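Local coordinates for putative peptidase (Chlamydophila abortus, PDB 3CE2), which probably acts as a zinc-dependent oligopeptidase of the M3B family, degrading small bioactive peptides, at residues A374-C379 against G404-H409; T346-T351 against T434-L439; D22-T27 against A90-D95; L336-L341 against T351-L356; L567-S572 against L576-K581. One frame throughout, in Å; residues are numbered along the deposited sequence.

Contact 1 of 5, residues A374-C379 against G404-H409; sequences AYSSGC and GGHSMH. With ZN (zinc ion), chain D.
H406 meets S376 with the root of its side chain. S376 OG lies 3.3 Å from H406 CB, and the same hydroxyl sits near the plane of the imidazole at its edge, 3.9 Å from H406 CD2. CG of H406 turns back beside its own backbone N (chi1 -71°), which carries the ring past the serine to the metal, where NE2 binds the zinc ion at 2.2 Å. No hydrogen bond joins the two segments here. The polar end of S376 is taken up instead by E403, the glutamate of the HExxH motif on helix 394-416, whose two histidines, H402 and H406, share the zinc with E430. Strand 375-377 runs beside the metal helix, and S376 OG hydrogen-bonds E403 OE1, next to the zinc ligands. One residue on, S407 brings its OG up to S376 CB at 3.4 Å; S376 thus has H406 CB at its OG and S407 OG at its CB. S407 OG itself makes a weak hydrogen bond to E403 O within its own helix. Farther along, M408 turns to Y348 and T351 of helix 345-357, while the ring of H409 stacks with Y424 and also meets F566.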
# COMPACT_ATOMS: atom_id res chain seq x y z
N ALA A 374 11.73 7.91 0.07
CA ALA A 374 12.02 7.06 -1.10
C ALA A 374 10.78 6.62 -1.88
O ALA A 374 9.67 6.54 -1.33
CB ALA A 374 12.81 5.84 -0.67
N TYR A 375 10.97 6.33 -3.16
CA TYR A 375 9.89 5.82 -4.01
C TYR A 375 10.38 5.29 -5.35
O TYR A 375 11.53 5.47 -5.71
CB TYR A 375 8.81 6.89 -4.25
CG TYR A 375 9.27 8.07 -5.07
CD1 TYR A 375 9.63 7.93 -6.42
CD2 TYR A 375 9.32 9.35 -4.50
CE1 TYR A 375 10.04 9.03 -7.18
CE2 TYR A 375 9.72 10.46 -5.25
CZ TYR A 375 10.08 10.30 -6.59
OH TYR A 375 10.49 11.40 -7.31
N SER A 376 9.46 4.65 -6.07
CA SER A 376 9.64 4.25 -7.46
C SER A 376 8.58 4.93 -8.28
O SER A 376 7.43 5.05 -7.86
CB SER A 376 9.43 2.76 -7.63
OG SER A 376 9.88 2.11 -6.47
N SER A 377 8.94 5.36 -9.47
CA SER A 377 7.99 6.02 -10.33
C SER A 377 8.45 5.78 -11.75
O SER A 377 9.38 5.02 -11.98
CB SER A 377 7.92 7.53 -9.99
OG SER A 377 7.04 8.22 -10.84
N GLY A 378 7.82 6.45 -12.70
CA GLY A 378 8.13 6.26 -14.10
C GLY A 378 6.79 6.14 -14.77
O GLY A 378 5.76 6.26 -14.11
N CYS A 379 6.78 5.92 -16.07
CA CYS A 379 5.50 5.66 -16.72
C CYS A 379 5.77 4.66 -17.81
O CYS A 379 6.90 4.15 -17.92
CB CYS A 379 4.92 6.93 -17.34
SG CYS A 379 6.08 7.71 -18.48
N GLY A 404 13.43 -1.41 -5.29
CA GLY A 404 13.83 -2.30 -6.40
C GLY A 404 12.71 -3.27 -6.75
O GLY A 404 12.48 -3.60 -7.92
N GLY A 405 11.99 -3.73 -5.74
CA GLY A 405 10.83 -4.54 -5.96
C GLY A 405 9.75 -3.87 -6.78
O GLY A 405 9.31 -4.44 -7.79
N HIS A 406 9.29 -2.67 -6.36
CA HIS A 406 8.25 -1.95 -7.11
C HIS A 406 8.75 -1.72 -8.52
O HIS A 406 8.01 -1.85 -9.48
CB HIS A 406 7.95 -0.55 -6.55
CG HIS A 406 7.23 -0.54 -5.24
ND1 HIS A 406 6.15 -1.35 -4.99
CD2 HIS A 406 7.41 0.22 -4.13
CE1 HIS A 406 5.71 -1.12 -3.76
NE2 HIS A 406 6.46 -0.17 -3.22
N SER A 407 10.01 -1.34 -8.61
CA SER A 407 10.61 -0.98 -9.86
C SER A 407 10.64 -2.13 -10.86
O SER A 407 10.18 -1.96 -11.98
CB SER A 407 12.01 -0.41 -9.62
OG SER A 407 11.85 0.94 -9.20
N MET A 408 11.17 -3.28 -10.46
CA MET A 408 11.15 -4.46 -11.32
C MET A 408 9.72 -4.87 -11.70
O MET A 408 9.45 -5.16 -12.89
CB MET A 408 11.93 -5.60 -10.68
CG MET A 408 13.44 -5.29 -10.60
SD MET A 408 14.22 -5.07 -12.24
CE MET A 408 14.51 -6.77 -12.69
N HIS A 409 8.81 -4.84 -10.73
CA HIS A 409 7.40 -5.14 -11.02
C HIS A 409 6.97 -4.26 -12.20
O HIS A 409 6.47 -4.77 -13.22
CB HIS A 409 6.54 -4.80 -9.80
CG HIS A 409 5.17 -5.42 -9.80
ND1 HIS A 409 4.60 -6.00 -10.91
CD2 HIS A 409 4.24 -5.51 -8.81
CE1 HIS A 409 3.40 -6.45 -10.61
NE2 HIS A 409 3.15 -6.15 -9.34
ZN ZN D . 6.25 0.32 -1.12

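Contact 2 of 5, residues T346-T351 against T434-L439; sequences TEYIDT and TLNEML
Y348 of helix 345-357 and N436 of helix 431-447 tie together two of the helices packed around the zinc-bearing helix 394-416 of this M3-family peptidase. The two side chains come at each other from opposite directions and meet in a single hydrogen bond. N436 ND2 donates to Y348 OH over 3.1 Å, close to straight, with an N-H...O angle of 164°. Y348 OH lies almost in the amide plane, where the N-H bonds of ND2 point, while the ring and amide planes are 88° apart. ND2 arrives at the edge of the ring, at its hydroxyl end, and not over a face. Y348 gets there because its CG is anti to the backbone N (chi1 -174°), which swings the ring out from its own helix toward the other; M408, F412 and L567 pack on it. Within helix 345-357, T351 OG1 donates to E347 O at 3.2 Å, from the face of that carbonyl opposite to the one used by T351 N. One position past N436, E437 OE2 bonds H402 ND1, behind a zinc ligand. N436 ND2 also donates to A401 O, in the turn of helix 394-416 that carries H402. With two acceptors for ND2, the buried amide is pinned in one rotation, so that the bond to Y348 links all three helices through one nitrogen and should leave the phenol hydroxyl able to donate in its turn.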
# COMPACT_ATOMS: atom_id res chain seq x y z
N THR A 346 19.41 -15.07 -12.15
CA THR A 346 20.44 -14.27 -12.80
C THR A 346 19.84 -13.06 -13.52
O THR A 346 20.35 -11.95 -13.42
CB THR A 346 21.22 -15.12 -13.83
OG1 THR A 346 21.88 -16.17 -13.13
CG2 THR A 346 22.26 -14.30 -14.55
N GLU A 347 18.75 -13.29 -14.24
CA GLU A 347 18.22 -12.24 -15.09
C GLU A 347 17.62 -11.09 -14.30
O GLU A 347 17.91 -9.94 -14.61
CB GLU A 347 17.20 -12.81 -16.07
CG GLU A 347 17.73 -14.05 -16.78
CD GLU A 347 17.30 -14.08 -18.23
OE1 GLU A 347 16.86 -13.03 -18.74
OE2 GLU A 347 17.39 -15.16 -18.86
N TYR A 348 16.81 -11.40 -13.29
CA TYR A 348 16.26 -10.38 -12.39
C TYR A 348 17.39 -9.60 -11.76
O TYR A 348 17.42 -8.38 -11.81
CB TYR A 348 15.44 -11.03 -11.29
CG TYR A 348 14.72 -10.04 -10.40
CD1 TYR A 348 13.37 -9.80 -10.56
CD2 TYR A 348 15.39 -9.36 -9.39
CE1 TYR A 348 12.69 -8.91 -9.76
CE2 TYR A 348 14.73 -8.44 -8.58
CZ TYR A 348 13.37 -8.22 -8.77
OH TYR A 348 12.67 -7.32 -7.97
N ILE A 349 18.32 -10.33 -11.17
CA ILE A 349 19.42 -9.76 -10.41
C ILE A 349 20.29 -8.80 -11.26
O ILE A 349 20.70 -7.75 -10.78
CB ILE A 349 20.22 -10.93 -9.75
CG1 ILE A 349 20.23 -10.77 -8.24
CG2 ILE A 349 21.58 -11.20 -10.39
CD1 ILE A 349 18.91 -11.16 -7.65
N ASP A 350 20.51 -9.14 -12.52
CA ASP A 350 21.34 -8.30 -13.40
C ASP A 350 20.58 -7.07 -13.83
O ASP A 350 21.10 -5.98 -13.74
CB ASP A 350 21.81 -9.07 -14.65
CG ASP A 350 22.92 -10.07 -14.35
OD1 ASP A 350 23.68 -9.85 -13.38
OD2 ASP A 350 23.03 -11.08 -15.08
N THR A 351 19.36 -7.25 -14.30
CA THR A 351 18.57 -6.09 -14.68
C THR A 351 18.51 -5.04 -13.57
O THR A 351 18.73 -3.87 -13.82
CB THR A 351 17.17 -6.50 -15.13
OG1 THR A 351 17.31 -7.32 -16.29
CG2 THR A 351 16.34 -5.30 -15.51
N THR A 434 7.63 -6.26 -0.71
CA THR A 434 7.66 -7.00 0.54
C THR A 434 8.47 -8.27 0.36
O THR A 434 9.33 -8.58 1.19
CB THR A 434 6.24 -7.31 1.02
OG1 THR A 434 5.59 -6.10 1.42
CG2 THR A 434 6.27 -8.25 2.21
N LEU A 435 8.22 -8.98 -0.73
CA LEU A 435 9.01 -10.17 -1.05
C LEU A 435 10.50 -9.85 -1.09
O LEU A 435 11.30 -10.58 -0.50
CB LEU A 435 8.56 -10.82 -2.36
CG LEU A 435 9.27 -12.11 -2.79
CD1 LEU A 435 8.34 -13.05 -3.55
CD2 LEU A 435 10.53 -11.86 -3.59
N ASN A 436 10.89 -8.78 -1.76
CA ASN A 436 12.30 -8.36 -1.71
C ASN A 436 12.83 -8.09 -0.30
O ASN A 436 13.93 -8.51 0.04
CB ASN A 436 12.58 -7.17 -2.64
CG ASN A 436 12.70 -7.58 -4.09
OD1 ASN A 436 12.51 -8.74 -4.43
ND2 ASN A 436 13.01 -6.63 -4.96
N GLU A 437 12.08 -7.37 0.53
CA GLU A 437 12.52 -7.13 1.90
C GLU A 437 12.79 -8.45 2.56
O GLU A 437 13.83 -8.63 3.16
CB GLU A 437 11.45 -6.43 2.72
CG GLU A 437 11.45 -4.92 2.64
CD GLU A 437 10.13 -4.33 3.14
OE1 GLU A 437 9.87 -4.38 4.36
OE2 GLU A 437 9.35 -3.83 2.29
N MET A 438 11.83 -9.36 2.45
CA MET A 438 11.88 -10.65 3.15
C MET A 438 13.03 -11.53 2.68
O MET A 438 13.75 -12.10 3.47
CB MET A 438 10.54 -11.38 3.02
CG MET A 438 9.41 -10.66 3.78
SD MET A 438 9.60 -10.81 5.57
CE MET A 438 9.24 -9.16 6.13
N LEU A 439 13.18 -11.63 1.37
CA LEU A 439 14.30 -12.33 0.76
C LEU A 439 15.63 -11.81 1.28
O LEU A 439 16.50 -12.58 1.63
CB LEU A 439 14.24 -12.13 -0.75
CG LEU A 439 15.17 -12.95 -1.64
CD1 LEU A 439 15.45 -14.37 -1.08
CD2 LEU A 439 14.61 -12.99 -3.06

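Contact 3 of 5, residues D22-T27 against A90-D95; sequences DCWDIT and AHLTHD
W24 presents an edge of its indole, not a face, to the backbone of helix 66-96: CZ2 comes to 3.4 Å from L92 O, with the oxygen near the ring plane. No hydrogen bond crosses between the two segments, and apolar side chains carry the rest. W24 CH2 packs on L92 CD2 at 3.6 Å, the two side chains lying oblique to each other. The other methyl of the same leucine is used by the loop as well, with L92 CD1 3.8 Å from I26 CG2. L92 thus lies against both W24 and I26, one methyl for each. Beyond it, I26 CD1 ends 3.7 Å from T93 OG1, a hydroxyl already bonded to Y89 O one turn back. W24 NE1 is likewise held, by Q96 OE1 just past the segment. The site is away from the annotated zinc ligands. It joins the N-terminal loop before helix 33-42 to the end of helix 66-96, and both lie on the small sheet: W24 also touches L387, I26 and L92 touch Y385, and Y375 of strand 375-377 meets both W24 and L92. Helix 101-120 packs against A90, H91 and H94.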
# COMPACT_ATOMS: atom_id res chain seq x y z
N ASP A 22 25.61 10.41 -9.94
CA ASP A 22 24.92 10.11 -8.72
C ASP A 22 23.42 10.29 -8.90
O ASP A 22 22.63 10.00 -8.01
CB ASP A 22 25.46 10.99 -7.60
CG ASP A 22 26.85 10.56 -7.16
OD1 ASP A 22 27.29 9.46 -7.58
OD2 ASP A 22 27.48 11.31 -6.38
N CYS A 23 23.03 10.72 -10.08
CA CYS A 23 21.66 11.09 -10.34
C CYS A 23 21.02 10.20 -11.38
O CYS A 23 21.69 9.57 -12.18
CB CYS A 23 21.60 12.54 -10.83
SG CYS A 23 22.56 13.60 -9.77
N TRP A 24 19.70 10.17 -11.34
CA TRP A 24 19.00 9.46 -12.35
C TRP A 24 19.14 10.25 -13.64
O TRP A 24 19.43 11.45 -13.62
CB TRP A 24 17.53 9.24 -11.97
CG TRP A 24 16.78 10.43 -11.50
CD1 TRP A 24 16.98 11.73 -11.85
CD2 TRP A 24 15.68 10.42 -10.60
NE1 TRP A 24 16.07 12.53 -11.21
CE2 TRP A 24 15.26 11.75 -10.43
CE3 TRP A 24 15.00 9.40 -9.91
CZ2 TRP A 24 14.20 12.11 -9.60
CZ3 TRP A 24 13.93 9.75 -9.08
CH2 TRP A 24 13.55 11.10 -8.94
N ASP A 25 18.95 9.53 -14.75
CA ASP A 25 19.02 10.08 -16.09
C ASP A 25 17.63 10.09 -16.69
O ASP A 25 17.10 9.06 -17.14
CB ASP A 25 19.97 9.25 -16.96
CG ASP A 25 19.93 9.66 -18.44
OD1 ASP A 25 19.38 10.73 -18.79
OD2 ASP A 25 20.45 8.90 -19.28
N ILE A 26 17.05 11.28 -16.72
CA ILE A 26 15.69 11.47 -17.18
C ILE A 26 15.65 11.98 -18.61
O ILE A 26 14.58 12.32 -19.11
CB ILE A 26 14.98 12.48 -16.28
CG1 ILE A 26 15.74 13.81 -16.29
CG2 ILE A 26 14.85 11.92 -14.85
CD1 ILE A 26 14.94 14.97 -15.74
N THR A 27 16.80 12.06 -19.27
CA THR A 27 16.85 12.52 -20.66
C THR A 27 16.08 11.61 -21.64
O THR A 27 15.47 12.12 -22.57
CB THR A 27 18.30 12.74 -21.17
OG1 THR A 27 19.09 11.58 -20.90
CG2 THR A 27 18.95 13.93 -20.47
N ALA A 90 8.10 16.24 -15.15
CA ALA A 90 8.01 17.43 -14.30
C ALA A 90 8.15 17.09 -12.80
O ALA A 90 8.92 17.73 -12.06
CB ALA A 90 6.71 18.16 -14.55
N HIS A 91 7.43 16.06 -12.37
CA HIS A 91 7.43 15.62 -10.97
C HIS A 91 8.82 15.13 -10.52
O HIS A 91 9.28 15.43 -9.42
CB HIS A 91 6.35 14.56 -10.76
CG HIS A 91 6.52 13.74 -9.53
ND1 HIS A 91 7.09 12.48 -9.54
CD2 HIS A 91 6.18 13.99 -8.24
CE1 HIS A 91 7.12 12.00 -8.31
NE2 HIS A 91 6.57 12.90 -7.50
N LEU A 92 9.49 14.38 -11.38
CA LEU A 92 10.82 13.89 -11.05
C LEU A 92 11.76 15.08 -10.94
O LEU A 92 12.62 15.11 -10.06
CB LEU A 92 11.33 12.92 -12.12
CG LEU A 92 10.71 11.54 -12.34
CD1 LEU A 92 11.50 10.82 -13.45
CD2 LEU A 92 10.69 10.72 -11.06
N THR A 93 11.62 16.05 -11.85
CA THR A 93 12.47 17.25 -11.88
C THR A 93 12.30 18.06 -10.59
O THR A 93 13.28 18.40 -9.92
CB THR A 93 12.17 18.13 -13.14
OG1 THR A 93 12.63 17.46 -14.32
CG2 THR A 93 12.86 19.50 -13.04
N HIS A 94 11.05 18.32 -10.24
CA HIS A 94 10.67 18.97 -9.01
C HIS A 94 11.25 18.31 -7.77
O HIS A 94 11.64 18.98 -6.83
CB HIS A 94 9.14 19.00 -8.93
CG HIS A 94 8.61 19.46 -7.60
ND1 HIS A 94 8.77 20.75 -7.14
CD2 HIS A 94 7.88 18.81 -6.66
CE1 HIS A 94 8.16 20.87 -5.97
NE2 HIS A 94 7.62 19.70 -5.65
N ASP A 95 11.33 16.98 -7.75
CA ASP A 95 11.75 16.30 -6.54
C ASP A 95 13.25 16.38 -6.32
O ASP A 95 13.76 16.10 -5.22
CB ASP A 95 11.27 14.86 -6.55
CG ASP A 95 9.80 14.73 -6.22
OD1 ASP A 95 9.19 15.74 -5.81
OD2 ASP A 95 9.24 13.62 -6.38

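Contact 4 of 5, residues L336-L341 against T351-L356; sequences LIYTSL and TLKQGL
The phenol ring of Y338 carries the ammonium of K353 over one face, a cation-pi contact with NZ 4.5 Å from the ring centroid and 22° off the normal. NZ stands above the plane but is shifted toward the rim. The butyl chain comes in along the CD1-CE1 side of the ring, with K353 CD 3.4 Å from Y338 CD1. Helices 330-340 and 345-357 run roughly antiparallel and form an alpha-helical hairpin, closed by the few residues from L341 to L344; this pair of side chains sits at its more accessible side. The lysine chain is extended as far as CE and bends only at its last torsion, chi4 99°, which brings the nitrogen back over the ring. K353 NZ also has a long, weak ion pair with D335. The hydroxyl of Y338 is bonded to D350, which fixes the outer end of the ring on the second helix. Deeper in the hairpin the contact turns apolar. L352 CD2 is shared between two side chains of the first helix and its end, 4.0 Å from I337 CG2 and 4.1 Å from L341 CD1. I337 and L352 cross at about a right angle. Behind them lie A401 of helix 394-416, touched by I337, and L439 of helix 431-447, touched by L341, so that the hairpin leans on the zinc-bearing helix 394-416 and on helix 431-447. At the close of the first helix L336 O takes three donors: T339 OG1, S340 N, and S340 OG, which sits 2.8 Å away and 47° above the carbonyl plane.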
# COMPACT_ATOMS: atom_id res chain seq x y z
N LEU A 336 25.32 -6.40 -1.94
CA LEU A 336 24.49 -7.10 -0.98
C LEU A 336 23.16 -7.52 -1.62
O LEU A 336 22.78 -8.70 -1.57
CB LEU A 336 24.26 -6.23 0.26
CG LEU A 336 23.83 -6.96 1.53
CD1 LEU A 336 24.75 -8.15 1.78
CD2 LEU A 336 23.82 -6.00 2.71
N ILE A 337 22.46 -6.57 -2.22
CA ILE A 337 21.22 -6.86 -2.92
C ILE A 337 21.47 -8.00 -3.90
O ILE A 337 20.77 -9.02 -3.89
CB ILE A 337 20.72 -5.64 -3.72
CG1 ILE A 337 20.26 -4.53 -2.78
CG2 ILE A 337 19.58 -6.04 -4.65
CD1 ILE A 337 19.34 -5.03 -1.73
N TYR A 338 22.50 -7.82 -4.73
CA TYR A 338 22.81 -8.75 -5.79
C TYR A 338 22.92 -10.20 -5.32
O TYR A 338 22.37 -11.11 -5.93
CB TYR A 338 24.09 -8.30 -6.50
CG TYR A 338 24.37 -9.05 -7.77
CD1 TYR A 338 23.78 -8.68 -8.96
CD2 TYR A 338 25.24 -10.14 -7.78
CE1 TYR A 338 24.03 -9.36 -10.13
CE2 TYR A 338 25.49 -10.84 -8.94
CZ TYR A 338 24.89 -10.44 -10.12
OH TYR A 338 25.14 -11.12 -11.29
N THR A 339 23.62 -10.43 -4.22
CA THR A 339 23.71 -11.80 -3.73
C THR A 339 22.46 -12.22 -2.97
O THR A 339 22.07 -13.38 -3.00
CB THR A 339 24.96 -12.04 -2.85
OG1 THR A 339 24.98 -11.10 -1.77
CG2 THR A 339 26.25 -11.89 -3.69
N SER A 340 21.84 -11.26 -2.28
CA SER A 340 20.67 -11.57 -1.46
C SER A 340 19.43 -11.96 -2.26
O SER A 340 18.62 -12.76 -1.81
CB SER A 340 20.32 -10.39 -0.57
OG SER A 340 21.34 -10.18 0.39
N LEU A 341 19.29 -11.39 -3.45
CA LEU A 341 18.13 -11.66 -4.25
C LEU A 341 18.37 -12.76 -5.28
O LEU A 341 17.47 -13.08 -6.06
CB LEU A 341 17.63 -10.38 -4.92
CG LEU A 341 17.30 -9.22 -3.96
CD1 LEU A 341 16.63 -8.10 -4.71
CD2 LEU A 341 16.44 -9.68 -2.80
N THR A 351 19.36 -7.25 -14.30
CA THR A 351 18.57 -6.09 -14.68
C THR A 351 18.51 -5.04 -13.57
O THR A 351 18.73 -3.87 -13.82
CB THR A 351 17.17 -6.50 -15.13
OG1 THR A 351 17.31 -7.32 -16.29
CG2 THR A 351 16.34 -5.30 -15.51
N LEU A 352 18.26 -5.48 -12.34
CA LEU A 352 18.21 -4.57 -11.20
C LEU A 352 19.57 -3.94 -10.97
O LEU A 352 19.65 -2.75 -10.70
CB LEU A 352 17.77 -5.31 -9.93
CG LEU A 352 17.65 -4.44 -8.69
CD1 LEU A 352 16.88 -3.16 -9.00
CD2 LEU A 352 16.94 -5.20 -7.58
N LYS A 353 20.63 -4.73 -11.06
CA LYS A 353 21.95 -4.21 -10.85
C LYS A 353 22.27 -3.17 -11.92
O LYS A 353 22.77 -2.10 -11.61
CB LYS A 353 22.99 -5.33 -10.83
CG LYS A 353 24.36 -4.93 -10.26
CD LYS A 353 25.38 -6.03 -10.46
CE LYS A 353 26.77 -5.60 -10.11
NZ LYS A 353 27.15 -6.07 -8.75
N GLN A 354 21.93 -3.47 -13.17
CA GLN A 354 22.15 -2.50 -14.26
C GLN A 354 21.41 -1.19 -14.03
O GLN A 354 21.93 -0.12 -14.31
CB GLN A 354 21.77 -3.07 -15.64
CG GLN A 354 22.73 -4.14 -16.19
CD GLN A 354 24.18 -3.95 -15.71
OE1 GLN A 354 24.69 -4.75 -14.92
NE2 GLN A 354 24.83 -2.88 -16.16
N GLY A 355 20.18 -1.29 -13.53
CA GLY A 355 19.38 -0.10 -13.23
C GLY A 355 19.96 0.77 -12.12
O GLY A 355 19.94 1.99 -12.18
N LEU A 356 20.52 0.11 -11.11
CA LEU A 356 21.09 0.80 -9.98
C LEU A 356 22.46 1.38 -10.28
O LEU A 356 22.91 2.27 -9.57
CB LEU A 356 21.19 -0.17 -8.80
CG LEU A 356 19.83 -0.73 -8.39
CD1 LEU A 356 19.95 -1.67 -7.19
CD2 LEU A 356 18.89 0.43 -8.10

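Contact 5 of 5, residues L567-S572 against L576-K581; sequences LKSGGS and LEILKK
I578 faces the loop from helix 575-581 and splits its two branches between different parts of it. CG2, which points anti to the backbone N, rests on S569 CB at 3.9 Å. The other branch runs fully extended (chi2 174°) and carries CD1 in under the turn, where it meets backbone rather than side chain. CD1 is 3.2 Å from G570 O, a van der Waals approach and no bond, and 4.1 Å from both G571 CA and S572 N. The isoleucine therefore lies against a curve of main chain running through G570 and G571 to S572, in the loop after helix 559-567. G570 has a positive phi of 48°, the first residue there to leave helical values, and with it the chain turns from one helix of this short helix-loop-helix element toward the next. S569 directs its CB at I578 but gives its hydroxyl to N565 O, back in helix 559-567. F566 touches I578 as well and continues the apolar surface. The loop is braced from within by S569 O, which accepts from S572 OG at 2.6 Å, in the carbonyl plane on a lone pair, and from S572 N at 3.2 Å. K581 NZ forms a salt bridge with D573, in the short link between the segments. No hydrogen bond passes between the two segments: those of the loop run within itself or to other parts of the chain, as K568 O does to Q417 just past helix 394-416, and the isoleucine supplies purely apolar contact to backbone held in part by its own bonds.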
# COMPACT_ATOMS: atom_id res chain seq x y z
N LEU A 567 4.85 -10.82 -12.21
CA LEU A 567 5.38 -9.48 -12.28
C LEU A 567 5.08 -8.90 -13.65
O LEU A 567 4.85 -7.69 -13.78
CB LEU A 567 6.88 -9.51 -12.00
CG LEU A 567 7.27 -9.81 -10.56
CD1 LEU A 567 8.75 -9.61 -10.34
CD2 LEU A 567 6.51 -8.90 -9.65
N LYS A 568 5.09 -9.75 -14.68
CA LYS A 568 4.86 -9.32 -16.07
C LYS A 568 3.38 -9.19 -16.41
O LYS A 568 3.04 -8.90 -17.56
CB LYS A 568 5.48 -10.31 -17.02
CG LYS A 568 6.95 -10.50 -16.73
CD LYS A 568 7.58 -11.62 -17.56
CE LYS A 568 8.89 -12.05 -16.90
NZ LYS A 568 9.86 -12.60 -17.86
N SER A 569 2.50 -9.39 -15.42
CA SER A 569 1.07 -9.43 -15.71
C SER A 569 0.41 -8.07 -15.64
O SER A 569 -0.71 -7.91 -16.13
CB SER A 569 0.35 -10.41 -14.79
OG SER A 569 0.91 -11.71 -14.91
N GLY A 570 1.09 -7.10 -15.01
CA GLY A 570 0.50 -5.78 -14.79
C GLY A 570 -0.90 -5.87 -14.21
O GLY A 570 -1.16 -6.62 -13.27
N GLY A 571 -1.82 -5.12 -14.80
CA GLY A 571 -3.21 -5.17 -14.37
C GLY A 571 -4.12 -5.75 -15.45
O GLY A 571 -5.20 -5.24 -15.68
N SER A 572 -3.68 -6.85 -16.08
CA SER A 572 -4.42 -7.42 -17.22
C SER A 572 -5.67 -8.21 -16.85
O SER A 572 -6.45 -8.60 -17.71
CB SER A 572 -3.50 -8.28 -18.08
OG SER A 572 -2.73 -9.15 -17.28
N LEU A 576 -7.14 -11.37 -8.17
CA LEU A 576 -7.10 -12.78 -7.74
C LEU A 576 -6.85 -13.70 -8.93
O LEU A 576 -6.15 -14.72 -8.80
CB LEU A 576 -8.36 -13.22 -7.00
CG LEU A 576 -8.70 -12.48 -5.69
CD1 LEU A 576 -9.96 -13.06 -5.09
CD2 LEU A 576 -7.54 -12.44 -4.66
N GLU A 577 -7.42 -13.35 -10.08
CA GLU A 577 -7.17 -14.10 -11.30
C GLU A 577 -5.71 -14.05 -11.70
O GLU A 577 -5.12 -15.09 -12.03
CB GLU A 577 -8.08 -13.63 -12.44
CG GLU A 577 -9.52 -14.03 -12.20
CD GLU A 577 -9.64 -15.55 -12.01
OE1 GLU A 577 -9.07 -16.30 -12.86
OE2 GLU A 577 -10.26 -15.99 -11.01
N ILE A 578 -5.10 -12.87 -11.64
CA ILE A 578 -3.67 -12.74 -11.93
C ILE A 578 -2.88 -13.66 -11.01
O ILE A 578 -1.93 -14.32 -11.42
CB ILE A 578 -3.17 -11.33 -11.70
CG1 ILE A 578 -3.58 -10.43 -12.86
CG2 ILE A 578 -1.65 -11.33 -11.55
CD1 ILE A 578 -3.23 -8.93 -12.63
N LEU A 579 -3.28 -13.70 -9.76
CA LEU A 579 -2.60 -14.55 -8.81
C LEU A 579 -2.86 -16.01 -9.12
O LEU A 579 -1.93 -16.81 -9.06
CB LEU A 579 -3.06 -14.20 -7.41
CG LEU A 579 -2.51 -12.89 -6.88
CD1 LEU A 579 -3.09 -12.62 -5.49
CD2 LEU A 579 -1.03 -13.01 -6.81
N LYS A 580 -4.11 -16.38 -9.45
CA LYS A 580 -4.39 -17.77 -9.79
C LYS A 580 -3.50 -18.24 -10.93
O LYS A 580 -2.83 -19.26 -10.82
CB LYS A 580 -5.86 -18.00 -10.15
CG LYS A 580 -6.63 -18.75 -9.10
CD LYS A 580 -7.59 -19.77 -9.70
CE LYS A 580 -8.93 -19.13 -10.00
NZ LYS A 580 -9.99 -20.18 -10.13
N LYS A 581 -3.49 -17.48 -12.02
CA LYS A 581 -2.63 -17.79 -13.15
C LYS A 581 -1.23 -18.09 -12.67
O LYS A 581 -0.53 -18.88 -13.28
CB LYS A 581 -2.59 -16.63 -14.14
CG LYS A 581 -3.86 -16.42 -14.89
CD LYS A 581 -3.64 -15.45 -16.07
CE LYS A 581 -4.97 -15.13 -16.81
NZ LYS A 581 -5.71 -13.98 -16.20

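How the contacts relate
Contact 1 holds the metal and has the polar chemistry of the site. Contacts 2 and 4 are the buried pair behind it, their centres about 7 Å apart; both use helix 345-357 and share T351. Contact 2 rests on one hydrogen bond, contact 4 on apolar packing with a cation-pi pair at its more open side, and Y338 OH joins them by bonding D350 OD1 at 2.9 Å. Contact 3 is partly exposed and lies farther out, yet it reaches contact 1 through Y375 OH and D95 OD2, 2.7 Å apart. Contact 5, buried and apolar, reaches contact 1 and contact 2 through L567, whose O lies near H409 ND1 and whose side chain packs on Y348.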